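Local coordinates for uncharacterized protein (Magnetospirillum magneticum AMB-1, PDB 5MU5) that is a Maf-family glycosyltransferase that probably attaches sugars to flagellin, a modification involved in the formation of bacterial flagella, at residues P24-R29 / L180-E185; C203-D208 / L598-M603; E289-N294 / A298-C303. All blocks are in the same frame, centred on the assembly; numbering follows the deposited sequence.

Contact 1: P24-R29 / L180-E185; sequences PEMGER and LNIIIE. With EDO (1,2-ethanediol), chain I.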
loop_
_atom_site.group_PDB
_atom_site.type_symbol
_atom_site.label_atom_id
_atom_site.label_comp_id
_atom_site.label_asym_id
_atom_site.label_seq_id
_atom_site.Cartn_x
_atom_site.Cartn_y
_atom_site.Cartn_z
ATOM N N PRO A 24 -6.331 22.258 -16.159
ATOM C CA PRO A 24 -7.520 23.114 -16.386
ATOM C C PRO A 24 -8.285 23.552 -15.141
ATOM O O PRO A 24 -8.628 24.742 -15.016
ATOM C CB PRO A 24 -8.406 22.290 -17.345
ATOM C CG PRO A 24 -7.533 21.220 -17.878
ATOM C CD PRO A 24 -6.417 20.980 -16.891
ATOM N N GLU A 25 -8.561 22.619 -14.243
ATOM C CA GLU A 25 -9.291 22.958 -13.011
ATOM C C GLU A 25 -8.548 24.022 -12.211
ATOM O O GLU A 25 -9.160 24.915 -11.651
ATOM C CB GLU A 25 -9.546 21.717 -12.143
ATOM C CG GLU A 25 -10.665 20.804 -12.655
ATOM C CD GLU A 25 -10.882 19.560 -11.791
ATOM O OE1 GLU A 25 -11.541 18.612 -12.282
ATOM O OE2 GLU A 25 -10.400 19.520 -10.624
ATOM N N MET A 26 -7.228 23.949 -12.175
ATOM C CA MET A 26 -6.445 24.941 -11.458
ATOM C C MET A 26 -6.492 26.275 -12.211
ATOM O O MET A 26 -6.604 27.353 -11.607
ATOM C CB MET A 26 -5.000 24.472 -11.337
ATOM C CG MET A 26 -4.122 25.370 -10.480
ATOM S SD MET A 26 -4.666 25.414 -8.762
ATOM C CE MET A 26 -4.386 23.710 -8.262
ATOM N N GLY A 27 -6.403 26.179 -13.535
ATOM C CA GLY A 27 -6.481 27.332 -14.413
ATOM C C GLY A 27 -7.809 28.025 -14.233
ATOM O O GLY A 27 -7.860 29.250 -14.151
ATOM N N GLU A 28 -8.887 27.246 -14.129
ATOM C CA GLU A 28 -10.208 27.853 -14.015
ATOM C C GLU A 28 -10.314 28.599 -12.680
ATOM O O GLU A 28 -10.839 29.700 -12.596
ATOM C CB GLU A 28 -11.320 26.816 -14.183
ATOM C CG GLU A 28 -12.722 27.408 -14.280
ATOM C CD GLU A 28 -12.853 28.555 -15.289
ATOM O OE1 GLU A 28 -12.327 28.439 -16.418
ATOM O OE2 GLU A 28 -13.499 29.577 -14.954
ATOM N N ARG A 29 -9.739 28.018 -11.655
ATOM C CA ARG A 29 -9.741 28.634 -10.358
ATOM C C ARG A 29 -8.889 29.915 -10.352
ATOM O O ARG A 29 -9.300 30.943 -9.819
ATOM C CB ARG A 29 -9.237 27.615 -9.342
ATOM C CG ARG A 29 -9.364 28.105 -7.930
ATOM C CD ARG A 29 -8.937 27.061 -6.940
ATOM N NE ARG A 29 -8.858 27.670 -5.616
ATOM C CZ ARG A 29 -8.409 27.042 -4.534
ATOM N NH1 ARG A 29 -8.005 25.774 -4.608
ATOM N NH2 ARG A 29 -8.380 27.692 -3.379
ATOM N N LEU A 180 3.707 16.848 -12.400
ATOM C CA LEU A 180 3.622 18.131 -11.713
ATOM C C LEU A 180 2.356 18.147 -10.904
ATOM O O LEU A 180 1.270 17.963 -11.443
ATOM C CB LEU A 180 3.580 19.298 -12.677
ATOM C CG LEU A 180 3.455 20.681 -12.038
ATOM C CD1 LEU A 180 4.735 21.092 -11.361
ATOM C CD2 LEU A 180 3.099 21.709 -13.108
ATOM N N ASN A 181 2.503 18.372 -9.612
ATOM C CA ASN A 181 1.382 18.422 -8.690
ATOM C C ASN A 181 1.456 19.719 -7.915
ATOM O O ASN A 181 2.527 20.105 -7.463
ATOM C CB ASN A 181 1.473 17.257 -7.707
ATOM C CG ASN A 181 1.293 15.926 -8.383
ATOM O OD1 ASN A 181 0.182 15.537 -8.702
ATOM N ND2 ASN A 181 2.386 15.229 -8.631
ATOM N N ILE A 182 0.330 20.411 -7.805
ATOM C CA ILE A 182 0.248 21.601 -6.980
ATOM C C ILE A 182 -0.807 21.301 -5.947
ATOM O O ILE A 182 -1.932 21.024 -6.281
ATOM C CB ILE A 182 -0.114 22.828 -7.796
ATOM C CG1 ILE A 182 1.008 23.079 -8.821
ATOM C CG2 ILE A 182 -0.309 24.031 -6.877
ATOM C CD1 ILE A 182 0.717 24.204 -9.782
ATOM N N ILE A 183 -0.417 21.350 -4.683
ATOM C CA ILE A 183 -1.267 20.944 -3.596
ATOM C C ILE A 183 -1.611 22.177 -2.800
ATOM O O ILE A 183 -0.749 22.781 -2.192
ATOM C CB ILE A 183 -0.495 19.921 -2.742
ATOM C CG1 ILE A 183 -0.226 18.653 -3.569
ATOM C CG2 ILE A 183 -1.236 19.604 -1.456
ATOM C CD1 ILE A 183 0.925 17.804 -3.046
ATOM N N ILE A 184 -2.878 22.560 -2.843
ATOM C CA ILE A 184 -3.383 23.721 -2.135
ATOM C C ILE A 184 -4.165 23.218 -0.932
ATOM O O ILE A 184 -5.360 22.939 -1.029
ATOM C CB ILE A 184 -4.326 24.559 -3.040
ATOM C CG1 ILE A 184 -3.689 24.837 -4.404
ATOM C CG2 ILE A 184 -4.682 25.874 -2.353
ATOM C CD1 ILE A 184 -2.384 25.596 -4.339
ATOM N N GLU A 185 -3.486 23.081 0.198
ATOM C CA GLU A 185 -4.104 22.543 1.408
ATOM C C GLU A 185 -3.523 23.259 2.604
ATOM O O GLU A 185 -2.351 23.626 2.598
ATOM C CB GLU A 185 -3.838 21.023 1.533
ATOM C CG GLU A 185 -4.423 20.161 0.415
ATOM C CD GLU A 185 -5.959 20.191 0.361
ATOM O OE1 GLU A 185 -6.577 20.423 1.413
ATOM O OE2 GLU A 185 -6.552 19.996 -0.733
HETATM C C1 EDO I . -6.264 19.239 -13.708
HETATM O O1 EDO I . -7.565 19.703 -14.052
HETATM C C2 EDO I . -6.343 19.162 -12.194
HETATM O O2 EDO I . -6.416 20.518 -11.691
#

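Contact 2: C203-D208 / L598-M603; sequences CPIVVD and LMMAAM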
loop_
_atom_site.group_PDB
_atom_site.type_symbol
_atom_site.label_atom_id
_atom_site.label_comp_id
_atom_site.label_asym_id
_atom_site.label_seq_id
_atom_site.Cartn_x
_atom_site.Cartn_y
_atom_site.Cartn_z
ATOM N N CYS A 203 6.036 8.214 -9.307
ATOM C CA CYS A 203 7.080 7.204 -9.342
ATOM C C CYS A 203 7.620 6.921 -7.944
ATOM O O CYS A 203 8.679 7.430 -7.547
ATOM C CB CYS A 203 8.212 7.685 -10.217
ATOM S SG CYS A 203 9.245 6.303 -10.642
ATOM N N PRO A 204 6.910 6.087 -7.190
ATOM C CA PRO A 204 7.214 5.996 -5.770
ATOM C C PRO A 204 8.603 5.443 -5.454
ATOM O O PRO A 204 9.205 5.778 -4.427
ATOM C CB PRO A 204 6.157 5.015 -5.256
ATOM C CG PRO A 204 5.827 4.184 -6.438
ATOM C CD PRO A 204 5.950 5.066 -7.636
ATOM N N ILE A 205 9.124 4.617 -6.344
ATOM C CA ILE A 205 10.287 3.852 -5.978
ATOM C C ILE A 205 11.620 4.621 -5.853
ATOM O O ILE A 205 12.483 4.196 -5.095
ATOM C CB ILE A 205 10.420 2.622 -6.901
ATOM C CG1 ILE A 205 11.018 1.462 -6.110
ATOM C CG2 ILE A 205 11.195 2.963 -8.177
ATOM C CD1 ILE A 205 10.305 1.142 -4.806
ATOM N N VAL A 206 11.779 5.744 -6.554
ATOM C CA VAL A 206 13.060 6.449 -6.540
ATOM C C VAL A 206 13.031 7.723 -5.743
ATOM O O VAL A 206 13.445 8.779 -6.226
ATOM C CB VAL A 206 13.607 6.754 -7.953
ATOM C CG1 VAL A 206 14.020 5.460 -8.632
ATOM C CG2 VAL A 206 12.599 7.510 -8.807
ATOM N N VAL A 207 12.596 7.627 -4.495
ATOM C CA VAL A 207 12.595 8.813 -3.652
ATOM C C VAL A 207 13.986 9.219 -3.220
ATOM O O VAL A 207 14.149 10.303 -2.712
ATOM C CB VAL A 207 11.734 8.660 -2.380
ATOM C CG1 VAL A 207 10.269 8.639 -2.765
ATOM C CG2 VAL A 207 12.141 7.433 -1.558
ATOM N N ASP A 208 14.980 8.352 -3.396
ATOM C CA ASP A 208 16.329 8.688 -2.954
ATOM C C ASP A 208 16.834 10.013 -3.543
ATOM O O ASP A 208 16.763 10.237 -4.735
ATOM C CB ASP A 208 17.321 7.575 -3.261
ATOM C CG ASP A 208 18.734 7.953 -2.873
ATOM O OD1 ASP A 208 19.012 8.092 -1.672
ATOM O OD2 ASP A 208 19.576 8.140 -3.763
ATOM N N LEU A 598 11.138 -5.876 -10.482
ATOM C CA LEU A 598 11.823 -4.876 -11.323
ATOM C C LEU A 598 11.978 -3.477 -10.678
ATOM O O LEU A 598 13.027 -2.833 -10.829
ATOM C CB LEU A 598 11.141 -4.742 -12.682
ATOM C CG LEU A 598 11.074 -6.014 -13.534
ATOM C CD1 LEU A 598 10.421 -5.702 -14.863
ATOM C CD2 LEU A 598 12.441 -6.640 -13.750
ATOM N N MET A 599 10.957 -3.013 -9.959
ATOM C CA MET A 599 11.021 -1.702 -9.309
ATOM C C MET A 599 11.996 -1.681 -8.142
ATOM O O MET A 599 12.622 -0.664 -7.874
ATOM C CB MET A 599 9.645 -1.221 -8.833
ATOM C CG MET A 599 8.719 -0.710 -9.936
ATOM S SD MET A 599 9.313 0.758 -10.820
ATOM C CE MET A 599 10.243 0.026 -12.155
ATOM N N MET A 600 12.125 -2.791 -7.448
ATOM C CA MET A 600 13.096 -2.868 -6.398
ATOM C C MET A 600 14.503 -2.904 -6.959
ATOM O O MET A 600 15.415 -2.310 -6.359
ATOM C CB MET A 600 12.844 -4.087 -5.543
ATOM C CG MET A 600 11.573 -3.900 -4.763
ATOM S SD MET A 600 11.656 -2.385 -3.791
ATOM C CE MET A 600 12.796 -2.978 -2.520
ATOM N N ALA A 601 14.686 -3.599 -8.088
ATOM C CA ALA A 601 15.973 -3.582 -8.755
ATOM C C ALA A 601 16.322 -2.147 -9.157
ATOM O O ALA A 601 17.432 -1.702 -8.941
ATOM C CB ALA A 601 15.972 -4.502 -9.951
ATOM N N ALA A 602 15.352 -1.409 -9.682
ATOM C CA ALA A 602 15.570 -0.010 -10.084
ATOM C C ALA A 602 15.922 0.872 -8.926
ATOM O O ALA A 602 16.752 1.761 -9.058
ATOM C CB ALA A 602 14.365 0.555 -10.804
ATOM N N MET A 603 15.297 0.623 -7.794
ATOM C CA MET A 603 15.575 1.381 -6.600
ATOM C C MET A 603 17.022 1.178 -6.169
ATOM O O MET A 603 17.700 2.153 -5.769
ATOM C CB MET A 603 14.677 0.915 -5.479
ATOM C CG MET A 603 14.787 1.798 -4.257
ATOM S SD MET A 603 14.310 0.876 -2.809
ATOM C CE MET A 603 15.842 -0.040 -2.618
#

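Contact 3: E289-N294 / A298-C303; sequences EVIKAN and AVIISC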
loop_
_atom_site.group_PDB
_atom_site.type_symbol
_atom_site.label_atom_id
_atom_site.label_comp_id
_atom_site.label_asym_id
_atom_site.label_seq_id
_atom_site.Cartn_x
_atom_site.Cartn_y
_atom_site.Cartn_z
ATOM N N GLU A 289 -18.181 -19.562 28.764
ATOM C CA GLU A 289 -19.480 -20.108 29.161
ATOM C C GLU A 289 -20.644 -19.398 28.481
ATOM O O GLU A 289 -21.626 -20.034 28.134
ATOM C CB GLU A 289 -19.664 -20.145 30.690
ATOM C CG GLU A 289 -18.782 -21.187 31.400
ATOM C CD GLU A 289 -18.843 -22.597 30.772
ATOM O OE1 GLU A 289 -19.953 -23.082 30.423
ATOM O OE2 GLU A 289 -17.771 -23.237 30.621
ATOM N N VAL A 290 -20.522 -18.093 28.265
ATOM C CA VAL A 290 -21.583 -17.331 27.620
ATOM C C VAL A 290 -21.680 -17.699 26.141
ATOM O O VAL A 290 -22.763 -17.808 25.584
ATOM C CB VAL A 290 -21.372 -15.814 27.808
ATOM C CG1 VAL A 290 -22.391 -15.004 27.017
ATOM C CG2 VAL A 290 -21.483 -15.471 29.281
ATOM N N ILE A 291 -20.539 -17.887 25.504
ATOM C CA ILE A 291 -20.530 -18.273 24.106
ATOM C C ILE A 291 -21.191 -19.647 23.986
ATOM O O ILE A 291 -21.993 -19.891 23.085
ATOM C CB ILE A 291 -19.097 -18.356 23.551
ATOM C CG1 ILE A 291 -18.434 -16.978 23.573
ATOM C CG2 ILE A 291 -19.106 -18.875 22.122
ATOM C CD1 ILE A 291 -16.951 -17.004 23.271
ATOM N N LYS A 292 -20.849 -20.536 24.907
ATOM C CA LYS A 292 -21.376 -21.900 24.904
ATOM C C LYS A 292 -22.878 -21.928 25.102
ATOM O O LYS A 292 -23.581 -22.611 24.374
ATOM C CB LYS A 292 -20.698 -22.737 25.974
ATOM C CG LYS A 292 -20.996 -24.210 25.851
ATOM C CD LYS A 292 -19.995 -25.054 26.618
ATOM C CE LYS A 292 -20.247 -26.520 26.295
ATOM N NZ LYS A 292 -19.382 -27.413 27.105
ATOM N N ALA A 293 -23.354 -21.139 26.059
ATOM C CA ALA A 293 -24.780 -21.056 26.378
ATOM C C ALA A 293 -25.603 -20.403 25.274
ATOM O O ALA A 293 -26.813 -20.556 25.249
ATOM C CB ALA A 293 -24.978 -20.290 27.679
ATOM N N ASN A 294 -24.954 -19.701 24.355
ATOM C CA ASN A 294 -25.666 -19.020 23.285
ATOM C C ASN A 294 -25.427 -19.568 21.875
ATOM O O ASN A 294 -26.053 -19.103 20.935
ATOM C CB ASN A 294 -25.318 -17.529 23.322
ATOM C CG ASN A 294 -26.009 -16.813 24.452
ATOM O OD1 ASN A 294 -27.165 -16.419 24.331
ATOM N ND2 ASN A 294 -25.304 -16.633 25.562
ATOM N N ALA A 298 -26.789 -18.111 17.953
ATOM C CA ALA A 298 -25.890 -17.138 17.346
ATOM C C ALA A 298 -24.976 -17.839 16.363
ATOM O O ALA A 298 -24.658 -19.012 16.532
ATOM C CB ALA A 298 -25.068 -16.433 18.404
ATOM N N VAL A 299 -24.518 -17.117 15.347
ATOM C CA VAL A 299 -23.604 -17.715 14.386
ATOM C C VAL A 299 -22.203 -17.548 14.940
ATOM O O VAL A 299 -21.847 -16.448 15.315
ATOM C CB VAL A 299 -23.769 -17.050 13.015
ATOM C CG1 VAL A 299 -22.661 -17.472 12.056
ATOM C CG2 VAL A 299 -25.154 -17.402 12.481
ATOM N N ILE A 300 -21.436 -18.636 15.033
ATOM C CA ILE A 300 -20.072 -18.573 15.550
ATOM C C ILE A 300 -19.085 -18.494 14.392
ATOM O O ILE A 300 -19.011 -19.408 13.574
ATOM C CB ILE A 300 -19.696 -19.803 16.382
ATOM C CG1 ILE A 300 -20.718 -20.085 17.481
ATOM C CG2 ILE A 300 -18.303 -19.631 16.973
ATOM C CD1 ILE A 300 -20.990 -18.940 18.424
ATOM N N ILE A 301 -18.358 -17.385 14.316
ATOM C CA ILE A 301 -17.317 -17.204 13.327
ATOM C C ILE A 301 -15.985 -17.306 14.068
ATOM O O ILE A 301 -15.651 -16.465 14.915
ATOM C CB ILE A 301 -17.467 -15.866 12.594
ATOM C CG1 ILE A 301 -18.756 -15.896 11.785
ATOM C CG2 ILE A 301 -16.278 -15.617 11.674
ATOM C CD1 ILE A 301 -18.968 -14.705 10.895
ATOM N N SER A 302 -15.252 -18.372 13.772
ATOM C CA SER A 302 -13.985 -18.657 14.399
ATOM C C SER A 302 -12.905 -18.118 13.506
ATOM O O SER A 302 -12.849 -18.454 12.339
ATOM C CB SER A 302 -13.800 -20.171 14.568
ATOM O OG SER A 302 -12.534 -20.463 15.153
ATOM N N CYS A 303 -12.039 -17.287 14.067
ATOM C CA CYS A 303 -10.971 -16.665 13.295
ATOM C C CYS A 303 -9.640 -17.363 13.542
ATOM O O CYS A 303 -9.103 -17.315 14.650
ATOM C CB CYS A 303 -10.908 -15.181 13.645
ATOM S SG CYS A 303 -12.438 -14.339 13.156
#

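Contact 1: P24-R29 / L180-E185
Met26 reaches the strand end with its terminal methyl, CE, which lies 4.1 Å from Ile184 CG1 and 4.3 Å from Ile182 CG2. It thus touches two isoleucines spaced two residues apart, whose CB atoms point to the same side of the chain. CE also sits 4.1 Å from Ile182 O, so part of the contact is with the backbone of residues 180-185. A long unbranched thioether suits the distance from helix to strand, the CA atoms of Met26 and Ile182 being 8.7 Å apart: with CG anti to the backbone N (chi1 -174°), Met26 leaves the helix toward the strand and then bends at chi2 and chi3, which brings CE up against both isoleucines. One turn on, Arg29 passes Ile184 in the opposite direction, its NH1 4.0 Å from Ile184 CG2, an oblique approach of the guanidinium to a methyl group.

The strand belongs to a four-stranded parallel sheet of Rossmann-like character, in which 180-183 is an edge strand. Beta-branched isoleucines suit its extended backbone. Ile183 points away from Met26 and packs on helix 188-202, whereas Ile182 and Ile184 serve the face where helices 9-22, 24-32 and 154-160 gather. Phe19 touches both Met26 and Ile182; Phe154 touches Met26 and Ile184 and makes a cation-pi contact with Arg29.

Proline suits the first turn of helix 24-32, where its missing N-H costs no bond within that helix. The Glu25 N-H, also in that turn, donates to O1 of a 1,2-ethanediol, probably from the crystallisation liquor, with Glu25 N 3.1 Å from EDO O1 and an N-H...O angle of 161°. Pro24 CD flanks the same oxygen, 3.3 Å from EDO O1.

Contact 2: C203-D208 / L598-M603
Ile205 pushes its side chain against one turn of helix 589-609, and each of its outer carbons finds a different part of that turn. The tight part is at Met599 and Met603: Ile205 CG1 comes within 3.2 Å of Met599 O, close for a carbon-oxygen contact. That oxygen already accepts the helical hydrogen bond from Met603 N, 3.0 Å from Met599 O, so the isoleucine presses on a backbone atom that is occupied. Met603 adds the root of its chain, CB to Ile205 CG1 at 3.8 Å and CG to Ile205 O at 3.4 Å. Ile205 CG2 lies 3.9 Å from the buried Met599 SD, the two side chains crossing obliquely, and Met572 of helix 568-579 also touches Ile205. The torsion may carry some strain: chi1 of Ile205 is -147°, well off a staggered value, with CG2 in the crowded position between the backbone N and the carbonyl carbon.

The looser side belongs to Met600 and the outer end of Met603, both residues partly exposed. Met600 is met through one atom pair, Ile205 CD1 to Met600 SD at 3.9 Å, the two side chains crossing at about a right angle. In Met603 the sulfur and methyl turn off from the loop. Flexible methionines can follow the outline of a branched neighbour, while the isoleucine sends CG1, CG2 and CD1 to different neighbours. Cutting Ile205 back to an alanine here is likely to open a gap beside Met599 SD, Met600 SD and Met603 CB, and to leave the two sulfurs less firmly placed.

Further on, Asp208 forms salt bridges with Lys610 and Arg611, a polar complement to the apolar contact. The whole is a domain interface: the loop between helix 188-202 and strand 211-214 of the Maf N-terminal region docks on the Maf helical bundle.

Contact 3: E289-N294 / A298-C303
Ile291 and Ile300 meet methyl to methyl, Ile291 CG2 lying 4.2 Å from Ile300 CD1, with the two side chains crossing obliquely. Both place CG1 beside the backbone N, but they differ further out. Ile291 continues extended, leaving its CG2 branch to make the touch, whereas Ile300 folds at chi2 (-55°), which carries its CD1 out toward the helix. Branched aliphatic residues suit both places, being compact enough to fill a buried seam and, in Ile300, compatible with a strand. Phe276 of strand 275-278 and Leu310 of helix 307-312 also touch the Ile300 side chain.

Nearer the turn the fit is closer and the residues smaller. Ala298 CB lies 3.8 Å from Asn294 O, and the small Ala298 lets the strand start close to residue 294, where the CA atoms of Asn294 and Ala298 are 6.2 Å apart. Asn294 itself turns back on its own helix: with CG beside the backbone N (chi1 -75°), ND2 donates to Val290 O over 2.8 Å, nearly straight at 171°. The acceptor lies in the plane of the Asn294 amide, while the donor is tilted from the plane of the Val290 carbonyl. This bond helps to fix the rotation of the amide and gives one N-H of its buried nitrogen an acceptor.

The pairing of helix 284-294 with strand 299-303, next to parallel strand 275-278, makes this the returning half of a beta-alpha-beta crossover, the building unit of Rossmann-like folds, here in the MptE-like region.

Overall arrangement
From the N terminus, contact 1 closes first, joining helix 24-32 to the edge strand 180-183 and folding the Maf N-terminal region on itself. Contact 2 opens only afterwards, at the loop that follows helix 188-202, and closes almost 400 residues later in the helical bundle. Contact 3, a short local closure between helix 284-294 and strand 299-303, is nested inside that long loop, within the MptE-like region. Contacts 1 and 2 thus run in series, about 27 Å apart between centres, whereas contact 3 lies across the chain's centre, about 48 Å from contact 2 between centres. Only contact 2 joins different family regions; contacts 1 and 3 each lie within one.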